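Local atomic coordinates of peptidoglycan glycosyltransferase (Eggerthella lenta, PDB entry 4MNR), a protein that belongs to the penicillin-binding protein family and carries a domain of the beta-lactamase clan alongside a smaller N-terminal domain. Residues A105-T110 with D344-A349; P210-I215 with F223-Y228; S240-F245 with L294-A299. One frame throughout, in Å; residues are numbered along the deposited sequence.

Contact 1 of 3, residues A105-T110 with D344-A349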
ATOM      1  N   ALA A 105      33.711  -2.367  14.301  1.00 41.65           N
ATOM      2  CA  ALA A 105      32.317  -2.782  14.227  1.00 36.80           C
ATOM      3  C   ALA A 105      31.553  -2.035  13.141  1.00 33.36           C
ATOM      4  O   ALA A 105      31.959  -0.959  12.703  1.00 32.04           O
ATOM      5  CB  ALA A 105      31.638  -2.588  15.580  1.00 35.84           C
ATOM      6  N   GLY A 106      30.445  -2.620  12.703  1.00 27.12           N
ATOM      7  CA  GLY A 106      29.562  -1.967  11.757  1.00 24.56           C
ATOM      8  C   GLY A 106      28.645  -0.989  12.465  1.00 24.96           C
ATOM      9  O   GLY A 106      28.645  -0.896  13.692  1.00 27.44           O
ATOM     10  N   ASN A 107      27.855  -0.263  11.683  1.00 21.80           N
ATOM     11  CA  ASN A 107      26.970   0.753  12.221  1.00 22.82           C
ATOM     12  C   ASN A 107      25.580   0.199  12.514  1.00 22.14           C
ATOM     13  O   ASN A 107      25.147  -0.763  11.895  1.00 19.74           O
ATOM     14  CB  ASN A 107      26.878   1.930  11.248  1.00 22.34           C
ATOM     15  CG  ASN A 107      28.230   2.574  10.992  1.00 28.82           C
ATOM     16  OD1 ASN A 107      28.959   2.891  11.926  1.00 28.61           O
ATOM     17  ND2 ASN A 107      28.582   2.741   9.724  1.00 31.48           N
ATOM     18  N   ASP A 108      24.893   0.813  13.467  1.00 18.43           N
ATOM     19  CA  ASP A 108      23.576   0.363  13.876  1.00 18.06           C
ATOM     20  C   ASP A 108      22.523   1.137  13.107  1.00 17.03           C
ATOM     21  O   ASP A 108      22.618   2.356  12.953  1.00 18.07           O
ATOM     22  CB  ASP A 108      23.373   0.569  15.380  1.00 18.79           C
ATOM     23  CG  ASP A 108      24.321  -0.265  16.224  1.00 32.16           C
ATOM     24  OD1 ASP A 108      24.777  -1.339  15.765  1.00 29.20           O
ATOM     25  OD2 ASP A 108      24.612   0.159  17.362  1.00 35.17           O
ATOM     26  N   VAL A 109      21.512   0.420  12.630  1.00 14.55           N
ATOM     27  CA  VAL A 109      20.461   1.010  11.810  1.00 15.85           C
ATOM     28  C   VAL A 109      19.146   1.050  12.579  1.00 15.36           C
ATOM     29  O   VAL A 109      18.697   0.024  13.084  1.00 17.18           O
ATOM     30  CB  VAL A 109      20.279   0.186  10.525  1.00 14.49           C
ATOM     31  CG1 VAL A 109      19.054   0.661   9.747  1.00 16.11           C
ATOM     32  CG2 VAL A 109      21.525   0.288   9.667  1.00 16.48           C
ATOM     33  N   THR A 110      18.543   2.238  12.676  1.00 13.70           N
ATOM     34  CA  THR A 110      17.244   2.403  13.332  1.00 12.05           C
ATOM     35  C   THR A 110      16.151   2.637  12.303  1.00 12.77           C
ATOM     36  O   THR A 110      16.226   3.578  11.509  1.00 12.72           O
ATOM     37  CB  THR A 110      17.257   3.586  14.333  1.00 14.64           C
ATOM     38  OG1 THR A 110      18.230   3.338  15.352  1.00 20.18           O
ATOM     39  CG2 THR A 110      15.886   3.749  14.991  1.00 14.83           C
ATOM     40  N   ASP A 344      15.357   5.615   9.855  1.00 12.47           N
ATOM     41  CA  ASP A 344      15.332   6.911  10.525  1.00 13.22           C
ATOM     42  C   ASP A 344      16.734   7.445  10.725  1.00 14.73           C
ATOM     43  O   ASP A 344      16.992   8.649  10.595  1.00 17.85           O
ATOM     44  CB  ASP A 344      14.662   6.802  11.895  1.00 16.36           C
ATOM     45  CG  ASP A 344      14.746   8.102  12.685  1.00 21.15           C
ATOM     46  OD1 ASP A 344      13.946   9.019  12.405  1.00 24.72           O
ATOM     47  OD2 ASP A 344      15.600   8.206  13.588  1.00 22.69           O
ATOM     48  N   SER A 345      17.644   6.554  11.087  1.00 14.36           N
ATOM     49  CA  SER A 345      18.990   7.008  11.410  1.00 15.47           C
ATOM     50  C   SER A 345      19.994   5.875  11.401  1.00 16.33           C
ATOM     51  O   SER A 345      19.635   4.703  11.527  1.00 16.94           O
ATOM     52  CB  SER A 345      19.009   7.686  12.781  1.00 21.53           C
ATOM     53  OG  SER A 345      18.517   6.803  13.773  1.00 21.86           O
ATOM     54  N   VAL A 346      21.261   6.238  11.264  1.00 17.34           N
ATOM     55  CA  VAL A 346      22.331   5.267  11.418  1.00 18.42           C
ATOM     56  C   VAL A 346      23.335   5.831  12.401  1.00 19.61           C
ATOM     57  O   VAL A 346      23.722   6.991  12.292  1.00 20.41           O
ATOM     58  CB  VAL A 346      23.033   4.971  10.088  1.00 20.01           C
ATOM     59  CG1 VAL A 346      24.173   3.998  10.304  1.00 20.05           C
ATOM     60  CG2 VAL A 346      22.053   4.416   9.068  1.00 19.28           C
ATOM     61  N   ASN A 347      23.729   5.010  13.370  1.00 20.40           N
ATOM     62  CA  ASN A 347      24.679   5.424  14.393  1.00 21.69           C
ATOM     63  C   ASN A 347      25.907   4.523  14.427  1.00 23.04           C
ATOM     64  O   ASN A 347      25.802   3.312  14.255  1.00 23.04           O
ATOM     65  CB  ASN A 347      24.004   5.468  15.764  1.00 34.44           C
ATOM     66  CG  ASN A 347      22.919   6.525  15.842  1.00 36.17           C
ATOM     67  OD1 ASN A 347      23.154   7.637  16.312  1.00 41.29           O
ATOM     68  ND2 ASN A 347      21.723   6.184  15.374  1.00 35.35           N
ATOM     69  N   ASN A 348      27.073   5.117  14.646  1.00 24.82           N
ATOM     70  CA  ASN A 348      28.304   4.333  14.666  1.00 35.99           C
ATOM     71  C   ASN A 348      28.514   3.626  16.002  1.00 36.39           C
ATOM     72  O   ASN A 348      27.763   3.853  16.952  1.00 35.05           O
ATOM     73  CB  ASN A 348      29.522   5.175  14.259  1.00 43.07           C
ATOM     74  CG  ASN A 348      29.859   6.265  15.266  1.00 50.59           C
ATOM     75  OD1 ASN A 348      29.268   6.346  16.341  1.00 54.51           O
ATOM     76  ND2 ASN A 348      30.828   7.104  14.918  1.00 52.54           N
ATOM     77  N   ALA A 349      29.521   2.760  16.068  1.00 44.04           N
ATOM     78  CA  ALA A 349      29.802   2.016  17.290  1.00 50.41           C
ATOM     79  C   ALA A 349      30.135   2.989  18.415  1.00 56.05           C
ATOM     80  O   ALA A 349      29.851   2.732  19.585  1.00 57.15           O
ATOM     81  CB  ALA A 349      30.941   1.039  17.069  1.00 53.17           C
TER
HETATM   82  O   HOH W   1      30.627   1.908  13.580  1.00 38.93           O

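Contact 2 of 3, residues P210-I215 with F223-Y228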
ATOM      1  N   PRO A 210     -26.706   1.809 -13.223  1.00 13.88           N
ATOM      2  CA  PRO A 210     -27.365   0.516 -13.451  1.00 16.91           C
ATOM      3  C   PRO A 210     -26.508  -0.654 -12.977  1.00 16.17           C
ATOM      4  O   PRO A 210     -25.309  -0.480 -12.753  1.00 14.44           O
ATOM      5  CB  PRO A 210     -27.522   0.465 -14.972  1.00 17.26           C
ATOM      6  CG  PRO A 210     -26.432   1.348 -15.494  1.00 15.60           C
ATOM      7  CD  PRO A 210     -26.271   2.439 -14.484  1.00 14.42           C
ATOM      8  N   GLY A 211     -27.111  -1.835 -12.839  1.00 17.65           N
ATOM      9  CA  GLY A 211     -26.372  -2.994 -12.375  1.00 18.11           C
ATOM     10  C   GLY A 211     -25.351  -3.409 -13.417  1.00 15.42           C
ATOM     11  O   GLY A 211     -24.240  -3.837 -13.089  1.00 16.25           O
ATOM     12  N   THR A 212     -25.751  -3.318 -14.677  0.67 15.54           N
ATOM     13  CA  THR A 212     -24.844  -3.575 -15.780  0.67 17.17           C
ATOM     14  C   THR A 212     -25.079  -2.522 -16.842  0.67 16.48           C
ATOM     15  O   THR A 212     -26.153  -1.927 -16.929  0.67 16.74           O
ATOM     16  CB  THR A 212     -25.074  -4.971 -16.414  0.67 20.24           C
ATOM     17  OG1 THR A 212     -26.363  -5.008 -17.028  0.67 21.52           O
ATOM     18  CG2 THR A 212     -24.997  -6.079 -15.371  0.67 24.46           C
HETATM   19  N   MSE A 213     -24.062  -2.292 -17.654  1.00 16.91           N
HETATM   20  CA  MSE A 213     -24.217  -1.479 -18.849  1.00 20.11           C
HETATM   21  C   MSE A 213     -23.139  -1.782 -19.864  1.00 17.61           C
HETATM   22  O   MSE A 213     -22.035  -2.211 -19.518  1.00 20.01           O
HETATM   23  CB  MSE A 213     -24.239   0.008 -18.528  1.00 24.25           C
HETATM   24  CG  MSE A 213     -22.900   0.564 -18.202  1.00 23.25           C
HETATM   25 SE   MSE A 213     -23.105   2.414 -17.694  0.54 22.64          SE
HETATM   26  CE  MSE A 213     -23.379   3.224 -19.411  1.00 23.74           C
ATOM     27  N   GLU A 214     -23.468  -1.569 -21.126  1.00 16.45           N
ATOM     28  CA  GLU A 214     -22.484  -1.757 -22.172  1.00 17.65           C
ATOM     29  C   GLU A 214     -21.658  -0.490 -22.352  1.00 19.12           C
ATOM     30  O   GLU A 214     -22.193   0.606 -22.553  1.00 17.58           O
ATOM     31  CB  GLU A 214     -23.137  -2.185 -23.488  1.00 20.90           C
ATOM     32  CG  GLU A 214     -22.151  -2.335 -24.636  1.00 25.59           C
ATOM     33  CD  GLU A 214     -21.948  -1.038 -25.378  1.00 38.19           C
ATOM     34  OE1 GLU A 214     -22.954  -0.324 -25.582  1.00 45.57           O
ATOM     35  OE2 GLU A 214     -20.787  -0.729 -25.734  1.00 39.75           O
ATOM     36  N   ILE A 215     -20.343  -0.645 -22.250  1.00 15.69           N
ATOM     37  CA  ILE A 215     -19.421   0.431 -22.580  1.00 14.57           C
ATOM     38  C   ILE A 215     -18.355  -0.183 -23.469  1.00 17.29           C
ATOM     39  O   ILE A 215     -17.756  -1.194 -23.112  1.00 17.20           O
ATOM     40  CB  ILE A 215     -18.756   1.047 -21.321  1.00 16.23           C
ATOM     41  CG1 ILE A 215     -19.811   1.654 -20.382  1.00 17.54           C
ATOM     42  CG2 ILE A 215     -17.721   2.092 -21.739  1.00 16.25           C
ATOM     43  CD1 ILE A 215     -19.242   2.195 -19.041  1.00 16.53           C
ATOM     44  N   PHE A 223     -20.864  -4.151  -8.423  0.57 16.25           N
ATOM     45  CA  PHE A 223     -20.692  -5.343  -7.601  0.57 18.04           C
ATOM     46  C   PHE A 223     -22.061  -5.955  -7.326  0.57 21.75           C
ATOM     47  O   PHE A 223     -23.011  -5.243  -7.000  0.57 21.62           O
ATOM     48  CB  PHE A 223     -19.966  -5.003  -6.298  0.57 19.84           C
ATOM     49  CG  PHE A 223     -18.593  -4.430  -6.507  0.57 18.94           C
ATOM     50  CD1 PHE A 223     -17.641  -5.134  -7.221  0.57 17.85           C
ATOM     51  CD2 PHE A 223     -18.252  -3.196  -5.980  0.57 18.88           C
ATOM     52  CE1 PHE A 223     -16.372  -4.607  -7.420  0.57 17.66           C
ATOM     53  CE2 PHE A 223     -16.989  -2.667  -6.169  0.57 18.06           C
ATOM     54  CZ  PHE A 223     -16.045  -3.377  -6.888  0.57 19.70           C
ATOM     55  N   ASN A 224     -22.159  -7.272  -7.501  1.00 23.33           N
ATOM     56  CA  ASN A 224     -23.434  -7.998  -7.400  1.00 27.58           C
ATOM     57  C   ASN A 224     -24.523  -7.520  -8.368  1.00 27.81           C
ATOM     58  O   ASN A 224     -25.707  -7.786  -8.156  1.00 25.94           O
ATOM     59  CB  ASN A 224     -23.974  -7.994  -5.966  1.00 38.60           C
ATOM     60  CG  ASN A 224     -23.321  -9.045  -5.096  1.00 48.79           C
ATOM     61  OD1 ASN A 224     -22.191  -8.874  -4.641  1.00 51.37           O
ATOM     62  ND2 ASN A 224     -24.037 -10.138  -4.851  1.00 53.71           N
ATOM     63  N   LYS A 225     -24.112  -6.831  -9.429  1.00 21.85           N
ATOM     64  CA  LYS A 225     -25.027  -6.275 -10.418  1.00 21.01           C
ATOM     65  C   LYS A 225     -26.163  -5.451  -9.797  1.00 21.29           C
ATOM     66  O   LYS A 225     -27.281  -5.436 -10.311  1.00 22.95           O
ATOM     67  CB  LYS A 225     -25.565  -7.375 -11.338  1.00 25.11           C
ATOM     68  CG  LYS A 225     -24.479  -8.029 -12.187  1.00 30.38           C
ATOM     69  CD  LYS A 225     -25.011  -9.242 -12.913  1.00 39.74           C
ATOM     70  CE  LYS A 225     -23.881 -10.092 -13.458  1.00 44.73           C
ATOM     71  NZ  LYS A 225     -24.384 -11.425 -13.895  1.00 49.19           N
ATOM     72  N   ALA A 226     -25.856  -4.769  -8.694  1.00 20.52           N
ATOM     73  CA  ALA A 226     -26.817  -3.910  -8.006  1.00 21.82           C
ATOM     74  C   ALA A 226     -27.190  -2.676  -8.827  1.00 17.95           C
ATOM     75  O   ALA A 226     -26.316  -1.957  -9.316  1.00 17.95           O
ATOM     76  CB  ALA A 226     -26.263  -3.479  -6.655  1.00 20.20           C
ATOM     77  N   ASN A 227     -28.492  -2.450  -8.974  1.00 18.89           N
ATOM     78  CA  ASN A 227     -29.012  -1.240  -9.603  1.00 17.67           C
ATOM     79  C   ASN A 227     -29.255  -0.183  -8.527  1.00 18.16           C
ATOM     80  O   ASN A 227     -30.106  -0.364  -7.658  1.00 22.53           O
ATOM     81  CB  ASN A 227     -30.306  -1.559 -10.353  1.00 21.90           C
ATOM     82  CG  ASN A 227     -30.949  -0.332 -10.985  1.00 26.16           C
ATOM     83  OD1 ASN A 227     -30.337   0.735 -11.098  1.00 22.92           O
ATOM     84  ND2 ASN A 227     -32.195  -0.486 -11.410  1.00 26.64           N
ATOM     85  N   TYR A 228     -28.494   0.906  -8.570  1.00 13.29           N
ATOM     86  CA  TYR A 228     -28.642   1.954  -7.567  1.00 15.47           C
ATOM     87  C   TYR A 228     -29.423   3.158  -8.076  1.00 16.72           C
ATOM     88  O   TYR A 228     -29.588   4.141  -7.354  1.00 21.38           O
ATOM     89  CB  TYR A 228     -27.280   2.429  -7.046  1.00 16.95           C
ATOM     90  CG  TYR A 228     -26.526   1.382  -6.266  1.00 17.56           C
ATOM     91  CD1 TYR A 228     -27.087   0.787  -5.139  1.00 20.52           C
ATOM     92  CD2 TYR A 228     -25.246   0.996  -6.648  1.00 19.78           C
ATOM     93  CE1 TYR A 228     -26.396  -0.172  -4.423  1.00 24.20           C
ATOM     94  CE2 TYR A 228     -24.550   0.036  -5.938  1.00 24.05           C
ATOM     95  CZ  TYR A 228     -25.129  -0.542  -4.827  1.00 26.10           C
ATOM     96  OH  TYR A 228     -24.435  -1.496  -4.117  1.00 28.49           O
TER

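Contact 3 of 3, residues S240-F245 with L294-A299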
ATOM      1  N   SER A 240     -19.511   2.692  -3.928  1.00 11.36           N
ATOM      2  CA  SER A 240     -18.517   2.109  -4.833  1.00 11.69           C
ATOM      3  C   SER A 240     -19.110   1.583  -6.149  1.00 15.67           C
ATOM      4  O   SER A 240     -18.915   0.424  -6.506  1.00 17.05           O
ATOM      5  CB  SER A 240     -17.728   1.004  -4.136  1.00 14.67           C
ATOM      6  OG  SER A 240     -16.456   0.884  -4.748  1.00 14.92           O
ATOM      7  N   SER A 241     -19.809   2.442  -6.882  1.00 10.45           N
ATOM      8  CA  SER A 241     -20.437   2.017  -8.139  1.00  8.81           C
ATOM      9  C   SER A 241     -19.461   1.967  -9.319  1.00 10.58           C
ATOM     10  O   SER A 241     -18.886   2.987  -9.713  1.00 11.01           O
ATOM     11  CB  SER A 241     -21.606   2.944  -8.490  1.00 11.51           C
ATOM     12  OG  SER A 241     -22.046   2.685  -9.819  1.00 11.00           O
ATOM     13  N   ASN A 242     -19.281   0.781  -9.888  1.00 11.20           N
ATOM     14  CA  ASN A 242     -18.412   0.632 -11.052  1.00 10.20           C
ATOM     15  C   ASN A 242     -19.027   1.276 -12.292  1.00  9.44           C
ATOM     16  O   ASN A 242     -18.317   1.829 -13.139  1.00 11.48           O
ATOM     17  CB  ASN A 242     -18.147  -0.852 -11.356  1.00 10.13           C
ATOM     18  CG  ASN A 242     -17.345  -1.553 -10.257  1.00 11.93           C
ATOM     19  OD1 ASN A 242     -16.484  -0.952  -9.614  1.00 12.23           O
ATOM     20  ND2 ASN A 242     -17.629  -2.845 -10.049  1.00 12.71           N
ATOM     21  N   THR A 243     -20.345   1.187 -12.427  1.00  9.44           N
ATOM     22  CA  THR A 243     -20.962   1.752 -13.638  1.00  9.21           C
ATOM     23  C   THR A 243     -20.900   3.279 -13.667  1.00 11.65           C
ATOM     24  O   THR A 243     -20.788   3.875 -14.737  1.00 13.03           O
ATOM     25  CB  THR A 243     -22.380   1.238 -13.905  1.00 11.72           C
ATOM     26  OG1 THR A 243     -23.223   1.526 -12.788  1.00 11.45           O
ATOM     27  CG2 THR A 243     -22.358  -0.283 -14.170  1.00 11.77           C
ATOM     28  N   VAL A 244     -20.947   3.920 -12.504  1.00  9.58           N
ATOM     29  CA  VAL A 244     -20.748   5.363 -12.484  1.00  9.09           C
ATOM     30  C   VAL A 244     -19.292   5.701 -12.787  1.00 12.02           C
ATOM     31  O   VAL A 244     -19.006   6.569 -13.603  1.00 11.62           O
ATOM     32  CB  VAL A 244     -21.117   5.957 -11.124  1.00 10.72           C
ATOM     33  CG1 VAL A 244     -20.631   7.407 -11.021  1.00 12.91           C
ATOM     34  CG2 VAL A 244     -22.627   5.874 -10.908  1.00 10.35           C
ATOM     35  N   PHE A 245     -18.365   5.022 -12.128  1.00 11.36           N
ATOM     36  CA  PHE A 245     -16.954   5.339 -12.371  1.00 10.47           C
ATOM     37  C   PHE A 245     -16.503   5.008 -13.798  1.00 10.49           C
ATOM     38  O   PHE A 245     -15.656   5.710 -14.360  1.00 10.20           O
ATOM     39  CB  PHE A 245     -16.047   4.760 -11.275  1.00 10.24           C
ATOM     40  CG  PHE A 245     -15.975   5.641 -10.074  1.00  8.07           C
ATOM     41  CD1 PHE A 245     -16.985   5.616  -9.123  1.00 10.26           C
ATOM     42  CD2 PHE A 245     -14.947   6.564  -9.934  1.00  9.96           C
ATOM     43  CE1 PHE A 245     -16.942   6.471  -8.032  1.00 11.80           C
ATOM     44  CE2 PHE A 245     -14.892   7.426  -8.838  1.00 10.75           C
ATOM     45  CZ  PHE A 245     -15.895   7.375  -7.885  1.00 11.93           C
ATOM     46  N   LEU A 294     -10.871   1.518 -20.736  1.00 10.83           N
ATOM     47  CA  LEU A 294     -10.800   2.818 -20.060  1.00 10.53           C
ATOM     48  C   LEU A 294     -11.786   2.891 -18.898  1.00  9.99           C
ATOM     49  O   LEU A 294     -11.448   3.322 -17.787  1.00  9.57           O
ATOM     50  CB  LEU A 294     -11.077   3.937 -21.072  1.00 11.00           C
ATOM     51  CG  LEU A 294     -11.276   5.348 -20.496  1.00 11.88           C
ATOM     52  CD1 LEU A 294     -10.067   5.812 -19.685  1.00 12.25           C
ATOM     53  CD2 LEU A 294     -11.545   6.330 -21.631  1.00 14.96           C
ATOM     54  N   ALA A 295     -13.006   2.443 -19.153  1.00 10.47           N
ATOM     55  CA  ALA A 295     -14.046   2.453 -18.131  1.00  9.68           C
ATOM     56  C   ALA A 295     -13.647   1.595 -16.933  1.00  9.25           C
ATOM     57  O   ALA A 295     -13.760   2.025 -15.787  1.00 10.41           O
ATOM     58  CB  ALA A 295     -15.360   1.957 -18.723  1.00 12.42           C
ATOM     59  N   TRP A 296     -13.169   0.382 -17.197  1.00 10.54           N
ATOM     60  CA  TRP A 296     -12.737  -0.480 -16.101  1.00  9.13           C
ATOM     61  C   TRP A 296     -11.503   0.047 -15.366  1.00  8.77           C
ATOM     62  O   TRP A 296     -11.393  -0.096 -14.150  1.00 10.40           O
ATOM     63  CB  TRP A 296     -12.493  -1.903 -16.609  1.00  9.78           C
ATOM     64  CG  TRP A 296     -13.741  -2.752 -16.594  1.00 11.91           C
ATOM     65  CD1 TRP A 296     -14.363  -3.327 -17.663  1.00 12.14           C
ATOM     66  CD2 TRP A 296     -14.507  -3.119 -15.443  1.00 11.62           C
ATOM     67  NE1 TRP A 296     -15.465  -4.042 -17.248  1.00 13.44           N
ATOM     68  CE2 TRP A 296     -15.578  -3.921 -15.888  1.00 13.83           C
ATOM     69  CE3 TRP A 296     -14.397  -2.838 -14.079  1.00 12.08           C
ATOM     70  CZ2 TRP A 296     -16.525  -4.451 -15.015  1.00 16.11           C
ATOM     71  CZ3 TRP A 296     -15.344  -3.364 -13.210  1.00 13.86           C
ATOM     72  CH2 TRP A 296     -16.392  -4.159 -13.687  1.00 14.81           C
ATOM     73  N   ALA A 297     -10.574   0.655 -16.091  1.00  9.00           N
ATOM     74  CA  ALA A 297      -9.399   1.229 -15.432  1.00  8.80           C
ATOM     75  C   ALA A 297      -9.819   2.313 -14.448  1.00  9.43           C
ATOM     76  O   ALA A 297      -9.253   2.432 -13.353  1.00  9.35           O
ATOM     77  CB  ALA A 297      -8.419   1.800 -16.462  1.00  9.89           C
ATOM     78  N   ALA A 298     -10.817   3.105 -14.831  1.00 11.33           N
ATOM     79  CA  ALA A 298     -11.304   4.166 -13.943  1.00 12.73           C
ATOM     80  C   ALA A 298     -11.885   3.579 -12.669  1.00 11.82           C
ATOM     81  O   ALA A 298     -11.885   4.227 -11.614  1.00 10.35           O
ATOM     82  CB  ALA A 298     -12.337   5.037 -14.652  1.00 13.38           C
ATOM     83  N   ALA A 299     -12.367   2.344 -12.758  1.00 10.67           N
ATOM     84  CA  ALA A 299     -12.917   1.654 -11.597  1.00 11.22           C
ATOM     85  C   ALA A 299     -11.880   0.779 -10.909  1.00 15.74           C
ATOM     86  O   ALA A 299     -12.205   0.023  -9.988  1.00 19.33           O
ATOM     87  CB  ALA A 299     -14.108   0.811 -12.002  1.00 12.55           C
TER
HETATM   88  O   HOH W   2     -13.891  -1.951  -9.218  1.00 20.45           O

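Contact 1 of 3, residues A105-T110 with D344-A349
N107 lays its side chain against V346 and N348 where two antiparallel strands, 108-111 and 343-347, come together in a mixed sheet. With N107 CG anti to its own carbonyl carbon (chi1 -60°), the amide is brought to N348, while CB touches V346 CG1 at 3.5 Å. N107 OD1 comes close to N348, 3.2 Å from its CA and near its CB. The two amide planes are 34° apart.

V346 CG1 is anti to the backbone N (chi1 178°) and touches N107 CB and D108 O. V346 CG2 meets V109 CG2 more loosely, at 4.2 Å. These valines share one face of the sheet. V109 also packs on L83 and V346 on T82, both of helix 80-84. F355 of the next strand touches V346 as well.

D108, T110, S345 and N347 point to the other face. Here S345 OG rests 3.5 Å from T110 CB. The carboxylate of D108 turns away to T29, whose N bonds to D108 OD1.

The backbones hold this register. D108 and N347 form a hydrogen-bonded pair, with N347 O taking D108 N at 2.8 Å and D108 O taking N347 N. V109 and V346 form the non-hydrogen-bonded pair. At the far end D344 and S345 both face T110, a classic beta bulge. T110 O therefore receives two N-H groups: D344 N at 2.8 Å and, weakly, S345 N at 3.3 Å.

Outside the strands both segments are loop. A105 CB and A349 CB touch there. A water near A105 O and N107 OD1 accepts a hydrogen bond from A349 N at 2.9 Å.

Contact 2 of 3, residues P210-I215 with F223-Y228
G211 CA lies against two successive backbone carbonyls, 3.3 Å from K225 O and 3.2 Å from A226 O. Both are CA-H...O contacts. G211 leads into the beta hairpin of strands 212-215 and 218-221. The loop 223-228 folds back beside the base of that hairpin.

The loop makes a beta turn from F223 to A226, closed by a weak bond from A226 N to F223 O. N224 and K225 both have left-handed helical backbone angles. This turn brings K225 O round to G211. Since G211 has no side chain, the carbonyl can come close to its CA. N222 bonds to both sides of this place: to G211 through the backbone and to A226 O through its side-chain ND2.

The side chains add little, and they touch at the margins. K225 CG is anti to its carbonyl carbon (chi1 -64°), and the chain is extended beyond it. Its CG passes T212 CG2 at 3.8 Å, where the two side chains cross obliquely. T212 has two deposited conformers and the contact is described for one, so it is less certain. K225 NZ points off from 210-215.

On the other flank of G211, N227 CG is anti to the backbone N. N227 OD1 accepts a hydrogen bond from G229 N, and it also sits 3.8 Å from P210 CA.

Contact 3 of 3, residues S240-F245 with L294-A299
F245 O and A298 CB meet at 3.4 Å, the tight point between the start of helix 242-263 and the end of helix 291-298. Beside them the fit slackens: F245 CB is 4.5 Å from A299 CB. The phenyl ring turns to L233 and T237.

N242 makes the other part of the contact. Its CG is anti to the carbonyl carbon (chi1 -66°), and its ND2 comes to the edge of the W296 indole, near the ring plane, 3.9 Å from CZ3. The amide and ring planes are 58° apart. W296 NE1 bonds to T219 O, and N242 ND2 to S221 O.

S240-S241-N242 matches the S-x-N motif of penicillin-binding proteins. S240 OG and N242 OD1 both bond to K188 NZ, and S240 OG also to K400 NZ. S240, with positive phi, ends helix 233-239 in a Schellman motif. S241 is the N-cap of the next helix, its OG accepting from V244 N at 3.2 Å.

The looser part is at the N242 oxygen, where one water sits. OD1 is 3.8 Å from A299 CB, and the water lies between N242 OD1 (2.8 Å) and A299 O (2.7 Å).

How the contacts relate
From the N terminus, the chain enters contact 1 at 105-110 and returns to it only at 344-349. The long loop so closed holds contacts 2 and 3. These follow in series: contact 2 closes at 228, before contact 3 opens at 240. Contact 1 pairs strand 108-111, from the N-terminal part, with strand 343-347 in the mixed sheet. Its centre is 48 Å or more from those of the others, on the opposite side of the chain's centre. Contacts 2 and 3 have centres 11 Å apart. P210 O lies 2.9 Å from T243 OG1, a probable hydrogen bond. F223 packs on N242 and S240, and I215 CG2 on A295 CB, bringing the small hairpin against helix 291-298.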